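Malonyl CoA-acyl carrier protein transacylase (Burkholderia pseudomallei 1710b, PDB 3EZO) probably transfers the malonyl group from malonyl-CoA to holo-acyl carrier protein, releasing CoA, as a member of the FabD family of acyltransferases. Local coordinates at residues A[10-15]-A[91-96]; A[167-172]-A[291-296]; A[235-240]-A[259-264]. One frame throughout, in Å; residues are numbered along the deposited sequence.

Interaction 1: A[10-15]-A[91-96]; sequences KFAFVF and PSIVAG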
loop_
_atom_site.group_PDB
_atom_site.type_symbol
_atom_site.label_atom_id
_atom_site.label_comp_id
_atom_site.label_asym_id
_atom_site.label_seq_id
_atom_site.Cartn_x
_atom_site.Cartn_y
_atom_site.Cartn_z
ATOM N N LYS A 10 -21.591 6.664 6.994
ATOM C CA LYS A 10 -20.752 6.170 5.903
ATOM C C LYS A 10 -19.431 5.729 6.463
ATOM O O LYS A 10 -18.892 6.369 7.360
ATOM C CB LYS A 10 -20.485 7.283 4.895
ATOM C CG LYS A 10 -21.736 7.812 4.273
ATOM C CD LYS A 10 -21.485 8.460 2.932
ATOM C CE LYS A 10 -20.679 9.754 3.036
ATOM N NZ LYS A 10 -20.534 10.324 1.639
ATOM N N PHE A 11 -18.869 4.666 5.917
ATOM C CA PHE A 11 -17.507 4.333 6.269
ATOM C C PHE A 11 -16.629 4.060 5.054
ATOM O O PHE A 11 -17.114 3.776 3.976
ATOM C CB PHE A 11 -17.447 3.179 7.284
ATOM C CG PHE A 11 -17.948 1.874 6.765
ATOM C CD1 PHE A 11 -17.062 0.894 6.317
ATOM C CD2 PHE A 11 -19.317 1.594 6.743
ATOM C CE1 PHE A 11 -17.544 -0.345 5.852
ATOM C CE2 PHE A 11 -19.785 0.356 6.273
ATOM C CZ PHE A 11 -18.892 -0.596 5.822
ATOM N N ALA A 12 -15.328 4.193 5.294
ATOM C CA ALA A 12 -14.276 3.877 4.365
ATOM C C ALA A 12 -13.490 2.663 4.841
ATOM O O ALA A 12 -13.292 2.456 6.033
ATOM C CB ALA A 12 -13.323 5.066 4.240
ATOM N N PHE A 13 -13.023 1.891 3.874
ATOM C CA PHE A 13 -12.016 0.889 4.112
ATOM C C PHE A 13 -10.704 1.353 3.465
ATOM O O PHE A 13 -10.691 1.752 2.285
ATOM C CB PHE A 13 -12.466 -0.454 3.528
ATOM C CG PHE A 13 -13.217 -1.341 4.510
ATOM C CD1 PHE A 13 -13.974 -0.812 5.540
ATOM C CD2 PHE A 13 -13.198 -2.714 4.363
ATOM C CE1 PHE A 13 -14.665 -1.665 6.436
ATOM C CE2 PHE A 13 -13.895 -3.564 5.255
ATOM C CZ PHE A 13 -14.606 -3.034 6.280
ATOM N N VAL A 14 -9.615 1.284 4.234
ATOM C CA VAL A 14 -8.271 1.485 3.696
ATOM C C VAL A 14 -7.457 0.192 3.823
ATOM O O VAL A 14 -7.513 -0.484 4.858
ATOM C CB VAL A 14 -7.570 2.718 4.364
ATOM C CG1 VAL A 14 -8.397 3.987 4.089
ATOM C CG2 VAL A 14 -7.345 2.544 5.896
ATOM N N PHE A 15 -6.711 -0.152 2.768
ATOM C CA PHE A 15 -6.008 -1.439 2.658
ATOM C C PHE A 15 -4.471 -1.235 2.692
ATOM O O PHE A 15 -3.924 -0.395 1.968
ATOM C CB PHE A 15 -6.410 -2.168 1.387
ATOM C CG PHE A 15 -7.870 -2.521 1.322
ATOM C CD1 PHE A 15 -8.328 -3.746 1.786
ATOM C CD2 PHE A 15 -8.785 -1.634 0.806
ATOM C CE1 PHE A 15 -9.683 -4.063 1.750
ATOM C CE2 PHE A 15 -10.150 -1.954 0.747
ATOM C CZ PHE A 15 -10.591 -3.165 1.191
ATOM N N PRO A 91 -18.219 -0.653 2.137
ATOM C CA PRO A 91 -17.836 0.716 2.411
ATOM C C PRO A 91 -18.280 1.652 1.293
ATOM O O PRO A 91 -18.602 1.209 0.192
ATOM C CB PRO A 91 -16.318 0.648 2.502
ATOM C CG PRO A 91 -15.965 -0.543 1.674
ATOM C CD PRO A 91 -17.060 -1.513 1.895
ATOM N N SER A 92 -18.358 2.940 1.587
ATOM C CA SER A 92 -18.791 3.892 0.567
ATOM C C SER A 92 -17.621 4.408 -0.284
ATOM O O SER A 92 -17.829 4.960 -1.357
ATOM C CB SER A 92 -19.550 5.050 1.193
ATOM O OG SER A 92 -18.878 5.560 2.326
ATOM N N ILE A 93 -16.406 4.243 0.224
ATOM C CA ILE A 93 -15.207 4.678 -0.455
ATOM C C ILE A 93 -14.030 3.869 0.076
ATOM O O ILE A 93 -13.998 3.513 1.242
ATOM C CB ILE A 93 -14.987 6.220 -0.320
ATOM C CG1 ILE A 93 -13.839 6.698 -1.241
ATOM C CG2 ILE A 93 -14.750 6.617 1.108
ATOM C CD1 ILE A 93 -13.862 8.265 -1.507
ATOM N N VAL A 94 -13.096 3.539 -0.812
ATOM C CA VAL A 94 -11.922 2.798 -0.440
ATOM C C VAL A 94 -10.655 3.452 -0.989
ATOM O O VAL A 94 -10.727 4.288 -1.883
ATOM C CB VAL A 94 -12.007 1.365 -0.946
ATOM C CG1 VAL A 94 -13.182 0.608 -0.219
ATOM C CG2 VAL A 94 -12.185 1.347 -2.478
ATOM N N ALA A 95 -9.521 3.065 -0.408
ATOM C CA ALA A 95 -8.195 3.437 -0.873
ATOM C C ALA A 95 -7.236 2.425 -0.260
ATOM O O ALA A 95 -7.580 1.703 0.702
ATOM C CB ALA A 95 -7.836 4.877 -0.405
ATOM N N GLY A 96 -6.038 2.356 -0.807
ATOM C CA GLY A 96 -4.951 1.566 -0.202
ATOM C C GLY A 96 -3.579 2.148 -0.502
ATOM O O GLY A 96 -3.392 2.862 -1.486
#

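Interaction 2: A[167-172]-A[291-296]; sequences FNAPAQ and TKRIDG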
loop_
_atom_site.group_PDB
_atom_site.type_symbol
_atom_site.label_atom_id
_atom_site.label_comp_id
_atom_site.label_asym_id
_atom_site.label_seq_id
_atom_site.Cartn_x
_atom_site.Cartn_y
_atom_site.Cartn_z
ATOM N N PHE A 167 3.898 10.373 1.408
ATOM C CA PHE A 167 3.363 11.270 2.400
ATOM C C PHE A 167 2.332 10.530 3.263
ATOM O O PHE A 167 1.169 10.435 2.899
ATOM C CB PHE A 167 2.757 12.492 1.678
ATOM C CG PHE A 167 3.748 13.220 0.817
ATOM C CD1 PHE A 167 4.698 14.034 1.381
ATOM C CD2 PHE A 167 3.752 13.054 -0.560
ATOM C CE1 PHE A 167 5.632 14.703 0.558
ATOM C CE2 PHE A 167 4.668 13.721 -1.365
ATOM C CZ PHE A 167 5.591 14.530 -0.806
ATOM N N ASN A 168 2.789 10.059 4.435
ATOM C CA ASN A 168 2.089 9.071 5.258
ATOM C C ASN A 168 1.298 9.652 6.403
ATOM O O ASN A 168 0.188 9.186 6.677
ATOM C CB ASN A 168 3.116 8.065 5.802
ATOM C CG ASN A 168 3.618 7.153 4.717
ATOM O OD1 ASN A 168 3.045 7.117 3.617
ATOM N ND2 ASN A 168 4.695 6.450 4.979
ATOM N N ALA A 169 1.860 10.663 7.057
ATOM C CA ALA A 169 1.163 11.405 8.111
ATOM C C ALA A 169 1.902 12.700 8.278
ATOM O O ALA A 169 3.048 12.823 7.828
ATOM C CB ALA A 169 1.175 10.605 9.440
ATOM N N PRO A 170 1.269 13.688 8.893
ATOM C CA PRO A 170 2.056 14.872 9.261
ATOM C C PRO A 170 3.368 14.485 9.932
ATOM O O PRO A 170 3.382 13.675 10.866
ATOM C CB PRO A 170 1.151 15.609 10.269
ATOM C CG PRO A 170 -0.234 15.138 9.944
ATOM C CD PRO A 170 -0.101 13.739 9.436
ATOM N N ALA A 171 4.462 15.064 9.460
ATOM C CA ALA A 171 5.762 14.845 10.037
ATOM C C ALA A 171 6.255 13.432 9.832
ATOM O O ALA A 171 7.191 12.982 10.500
ATOM C CB ALA A 171 5.777 15.254 11.558
ATOM N N GLN A 172 5.686 12.742 8.848
ATOM C CA GLN A 172 6.114 11.395 8.534
ATOM C C GLN A 172 6.174 11.195 6.991
ATOM O O GLN A 172 5.139 11.094 6.320
ATOM C CB GLN A 172 5.163 10.442 9.229
ATOM C CG GLN A 172 5.427 9.039 8.970
ATOM C CD GLN A 172 4.744 8.093 10.020
ATOM O OE1 GLN A 172 4.232 8.521 11.076
ATOM N NE2 GLN A 172 4.742 6.810 9.699
ATOM N N THR A 291 -4.202 7.144 10.235
ATOM C CA THR A 291 -5.499 7.833 10.258
ATOM C C THR A 291 -5.564 8.727 11.508
ATOM O O THR A 291 -5.922 9.925 11.415
ATOM C CB THR A 291 -6.683 6.836 10.268
ATOM O OG1 THR A 291 -6.640 6.008 9.103
ATOM C CG2 THR A 291 -8.037 7.553 10.344
ATOM N N LYS A 292 -5.168 8.161 12.663
ATOM C CA LYS A 292 -5.150 8.902 13.928
ATOM C C LYS A 292 -4.345 10.206 13.793
ATOM O O LYS A 292 -4.767 11.251 14.260
ATOM C CB LYS A 292 -4.548 8.077 15.089
ATOM C CG LYS A 292 -5.289 6.820 15.492
ATOM C CD LYS A 292 -4.606 6.114 16.699
ATOM C CE LYS A 292 -5.347 4.841 17.172
ATOM N NZ LYS A 292 -4.926 3.563 16.465
ATOM N N ARG A 293 -3.191 10.113 13.146
ATOM C CA ARG A 293 -2.293 11.250 12.983
ATOM C C ARG A 293 -2.791 12.271 11.965
ATOM O O ARG A 293 -2.539 13.468 12.097
ATOM C CB ARG A 293 -0.926 10.758 12.511
ATOM C CG ARG A 293 -0.289 9.645 13.348
ATOM C CD ARG A 293 0.534 10.170 14.438
ATOM N NE ARG A 293 1.183 11.359 13.911
ATOM C CZ ARG A 293 2.258 11.376 13.115
ATOM N NH1 ARG A 293 2.896 10.246 12.775
ATOM N NH2 ARG A 293 2.698 12.557 12.675
ATOM N N ILE A 294 -3.421 11.791 10.899
ATOM C CA ILE A 294 -3.902 12.661 9.838
ATOM C C ILE A 294 -5.111 13.522 10.299
ATOM O O ILE A 294 -5.219 14.717 9.979
ATOM C CB ILE A 294 -4.248 11.833 8.580
ATOM C CG1 ILE A 294 -2.949 11.289 7.947
ATOM C CG2 ILE A 294 -5.021 12.671 7.571
ATOM C CD1 ILE A 294 -3.123 10.005 7.134
ATOM N N ASP A 295 -6.013 12.918 11.055
ATOM C CA ASP A 295 -7.244 13.601 11.431
ATOM C C ASP A 295 -7.831 12.851 12.601
ATOM O O ASP A 295 -8.406 11.782 12.429
ATOM C CB ASP A 295 -8.215 13.615 10.240
ATOM C CG ASP A 295 -9.536 14.358 10.524
ATOM O OD1 ASP A 295 -9.817 14.725 11.706
ATOM O OD2 ASP A 295 -10.293 14.571 9.523
ATOM N N GLY A 296 -7.698 13.443 13.782
ATOM C CA GLY A 296 -8.160 12.836 15.025
ATOM C C GLY A 296 -9.678 12.803 15.205
ATOM O O GLY A 296 -10.156 12.134 16.123
#

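Interaction 3: A[235-240]-A[259-264]; sequences VNNIDV and GPVRWV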
loop_
_atom_site.group_PDB
_atom_site.type_symbol
_atom_site.label_atom_id
_atom_site.label_comp_id
_atom_site.label_asym_id
_atom_site.label_seq_id
_atom_site.Cartn_x
_atom_site.Cartn_y
_atom_site.Cartn_z
ATOM N N VAL A 235 -10.209 6.211 -4.340
ATOM C CA VAL A 235 -9.339 7.373 -4.467
ATOM C C VAL A 235 -7.878 6.910 -4.646
ATOM O O VAL A 235 -7.364 6.112 -3.869
ATOM C CB VAL A 235 -9.594 8.410 -3.311
ATOM C CG1 VAL A 235 -9.405 7.852 -1.900
ATOM C CG2 VAL A 235 -8.756 9.664 -3.546
ATOM N N ASN A 236 -7.233 7.345 -5.724
ATOM C CA ASN A 236 -5.894 6.826 -6.057
ATOM C C ASN A 236 -4.755 7.581 -5.396
ATOM O O ASN A 236 -4.871 8.761 -5.024
ATOM C CB ASN A 236 -5.699 6.611 -7.584
ATOM C CG ASN A 236 -5.803 7.889 -8.420
ATOM O OD1 ASN A 236 -5.378 8.951 -8.011
ATOM N ND2 ASN A 236 -6.353 7.758 -9.610
ATOM N N ASN A 237 -3.644 6.880 -5.221
ATOM C CA ASN A 237 -2.480 7.413 -4.540
ATOM C C ASN A 237 -1.820 8.532 -5.337
ATOM O O ASN A 237 -1.317 9.480 -4.780
ATOM C CB ASN A 237 -1.426 6.330 -4.369
ATOM C CG ASN A 237 -1.784 5.263 -3.352
ATOM O OD1 ASN A 237 -1.128 4.224 -3.310
ATOM N ND2 ASN A 237 -2.755 5.517 -2.508
ATOM N N ILE A 238 -1.761 8.364 -6.638
ATOM C CA ILE A 238 -0.950 9.245 -7.517
ATOM C C ILE A 238 -1.612 10.615 -7.707
ATOM O O ILE A 238 -0.950 11.647 -7.574
ATOM C CB ILE A 238 -0.619 8.559 -8.852
ATOM C CG1 ILE A 238 0.500 9.325 -9.609
ATOM C CG2 ILE A 238 -1.874 8.370 -9.733
ATOM C CD1 ILE A 238 1.905 9.121 -9.087
ATOM N N ASP A 239 -2.918 10.636 -7.939
ATOM C CA ASP A 239 -3.599 11.849 -8.269
ATOM C C ASP A 239 -4.609 12.300 -7.201
ATOM O O ASP A 239 -5.149 13.389 -7.289
ATOM C CB ASP A 239 -4.323 11.677 -9.590
ATOM C CG ASP A 239 -3.392 11.467 -10.772
ATOM O OD1 ASP A 239 -2.187 11.807 -10.713
ATOM O OD2 ASP A 239 -3.892 10.954 -11.798
ATOM N N VAL A 240 -4.835 11.493 -6.165
ATOM C CA VAL A 240 -5.929 11.738 -5.243
ATOM C C VAL A 240 -7.254 11.950 -6.008
ATOM O O VAL A 240 -8.056 12.815 -5.663
ATOM C CB VAL A 240 -5.609 12.909 -4.297
ATOM C CG1 VAL A 240 -6.460 12.840 -3.075
ATOM C CG2 VAL A 240 -4.077 12.926 -3.924
ATOM N N GLY A 259 5.876 7.208 -8.888
ATOM C CA GLY A 259 5.411 8.516 -8.398
ATOM C C GLY A 259 4.966 8.451 -6.952
ATOM O O GLY A 259 4.820 7.353 -6.392
ATOM N N PRO A 260 4.760 9.639 -6.337
ATOM C CA PRO A 260 4.475 9.780 -4.921
ATOM C C PRO A 260 3.142 9.221 -4.473
ATOM O O PRO A 260 2.136 9.413 -5.114
ATOM C CB PRO A 260 4.525 11.288 -4.691
ATOM C CG PRO A 260 4.336 11.874 -6.049
ATOM C CD PRO A 260 4.923 10.952 -6.986
ATOM N N VAL A 261 3.177 8.536 -3.330
ATOM C CA VAL A 261 1.990 8.021 -2.687
ATOM C C VAL A 261 1.487 9.121 -1.783
ATOM O O VAL A 261 2.106 9.440 -0.757
ATOM C CB VAL A 261 2.301 6.704 -1.927
ATOM C CG1 VAL A 261 1.081 6.196 -1.185
ATOM C CG2 VAL A 261 2.813 5.644 -2.948
ATOM N N ARG A 262 0.349 9.701 -2.159
ATOM C CA ARG A 262 -0.158 10.899 -1.473
ATOM C C ARG A 262 -1.178 10.478 -0.434
ATOM O O ARG A 262 -2.379 10.766 -0.527
ATOM C CB ARG A 262 -0.719 11.882 -2.483
ATOM C CG ARG A 262 0.400 12.443 -3.391
ATOM C CD ARG A 262 -0.101 13.109 -4.667
ATOM N NE ARG A 262 -0.846 14.339 -4.411
ATOM C CZ ARG A 262 -1.574 14.964 -5.339
ATOM N NH1 ARG A 262 -1.621 14.510 -6.587
ATOM N NH2 ARG A 262 -2.221 16.063 -5.028
ATOM N N TRP A 263 -0.691 9.778 0.563
ATOM C CA TRP A 263 -1.598 9.045 1.440
ATOM C C TRP A 263 -2.394 9.976 2.361
ATOM O O TRP A 263 -3.610 9.803 2.536
ATOM C CB TRP A 263 -0.866 7.972 2.247
ATOM C CG TRP A 263 -1.854 7.194 3.062
ATOM C CD1 TRP A 263 -2.010 7.236 4.421
ATOM C CD2 TRP A 263 -2.901 6.342 2.561
ATOM N NE1 TRP A 263 -3.045 6.426 4.797
ATOM C CE2 TRP A 263 -3.616 5.862 3.680
ATOM C CE3 TRP A 263 -3.273 5.912 1.296
ATOM C CZ2 TRP A 263 -4.710 4.980 3.554
ATOM C CZ3 TRP A 263 -4.345 5.056 1.168
ATOM C CH2 TRP A 263 -5.075 4.612 2.294
ATOM N N VAL A 264 -1.720 10.960 2.938
ATOM C CA VAL A 264 -2.392 11.996 3.709
ATOM C C VAL A 264 -3.564 12.552 2.927
ATOM O O VAL A 264 -4.684 12.595 3.409
ATOM C CB VAL A 264 -1.393 13.136 4.139
ATOM C CG1 VAL A 264 -2.130 14.356 4.762
ATOM C CG2 VAL A 264 -0.358 12.581 5.089
#

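Interaction 1: A[10-15]-A[91-96]
Phe13 and Phe15 lie in register with Val94 and Gly96 on two parallel neighbouring strands, and most of the contact is tightly packed. Phe15 N gives a hydrogen bond to Ala95 O (2.9 Å), while Phe13 O takes one from Ala95 N (3.2 Å). On the face that carries both phenylalanines, Val94 CG1 stands 4.0 Å from Phe13 CB and also reaches the edge of the Phe15 ring, near its plane. Phe15 is further packed against helix 99-107, and Phe13 meets Trp83 edge to face. The close packing runs on to buried Pro91, whose CA lies over one face of the Phe11 ring, a CH-pi contact 3.9 Å from the centroid. Phe11 O is gripped twice: Ser92 N comes almost straight on at 2.8 Å, and Ser92 OG, standing between the backbone N and the carbonyl carbon (chi1 47°), reaches the same oxygen from above the carbonyl plane.

The solvent side is at Lys10, whose CB passes Ser92 OG at 3.5 Å and whose NZ bonds to Glu273 O. Strand 11-15 is the middle strand of the five-stranded parallel sheet of the acyltransferase core; its neighbour 93-96 leads into a probable nucleophile elbow bearing Ser98, the predicted active-site serine.

Interaction 2: A[167-172]-A[291-296]
Arg293, near the end of helix 286-294, folds its side chain across the turn at 169-172 and loses more surface to the contact than any other residue here. The firm part of this packing is at its root, where Arg293 CB touches the methyl CB of Ala169 at 3.7 Å. Farther out the chain bends at chi2 (-89°) and again at chi3, and the guanidinium is modelled with Ala169 CB over one face and NH1 in a weak, bent hydrogen bond to Gln172 OE1. Because NH2 is placed implausibly close to Pro170 O, the exact position of the guanidinium is doubtful, and the bond to Gln172 with it.

The turn is a type II beta turn closed by Gln172 N to Ala169 O (2.8 Å), and a classic bulge, Asn168 and Ala169 against Gln172, forms where it joins strands 162-169 and 172-176 of the antiparallel sheet. Pro170, second in buried area, lays CG and CD against Arg293 O, each at 3.6 Å, at the exposed side of the contact. Ile294 works deeper: CG1 lies 4.0 Å from Pro170 CD, and CD1 reaches Asn168 O at 3.4 Å. Beyond the two segments, Ile294 packs on Trp263, Val264 and Val267 of helix 263-272, while Asn168 OD1 bonds to His97.

Interaction 3: A[235-240]-A[259-264]
Asn237 and Arg262 carry a mixed polar and apolar contact between two loops, one following strand 233-234 and the other leading into helix 263-272, beside the predicted active site. Arg262, at the N-cap position, gives its N to Asn237 O at 3.1 Å. Its side chain bends at chi3 (67°) and returns to the same loop, where NH1 bonds to Ile238 O at 3.1 Å, the oxygen tilted slightly from the guanidinium plane. Val240 CG2 sits over the centre of one guanidinium face, 3.5 Å above it, and Glu265 forms a salt bridge with NE.

On the buried side Asn237 runs alongside Val261, OD1 lying 3.6 Å from Val261 CG1. Its amide stands nearly perpendicular to the Trp263 ring (83°), with ND2 at the ring edge near CE3 (3.9 Å). Both polar ends of that amide are used: ND2 bonds to Gly96 O, and OD1 accepts from Ser98 N and Gln256 NE2. Ile238 CD1 closes the far end against Gly259 CA at 3.6 Å. Asn237 thus probably helps position the backbone of Ser98, the predicted active-site serine, while Gly259 O bonds to ND1 of the predicted active-site His207, consistent with the Ser-His active site of FabD acyltransferases.

In the fold
Interaction 1 is the most buried of the three, strand pairing within the parallel sheet, held by regular backbone bonds and aromatic packing. Interaction 3 is partly buried and touches it directly, with Val235 N bonding to Val94 O and Trp263 packing against Gly96; one backbone bond and one guanidinium bond join its two loops, while the Asn237 amide reaches on to interaction 1. Interaction 2 is also partly buried but has exposed residues, and joins the small antiparallel sheet to helix 286-294 through an arginine laid over a turn. Interaction 3 is nested in the loop closed by interaction 2, and Phe167 bonds to Val261 and Val264. Interactions 1 and 2 do not touch; segment 259-264 lies against both.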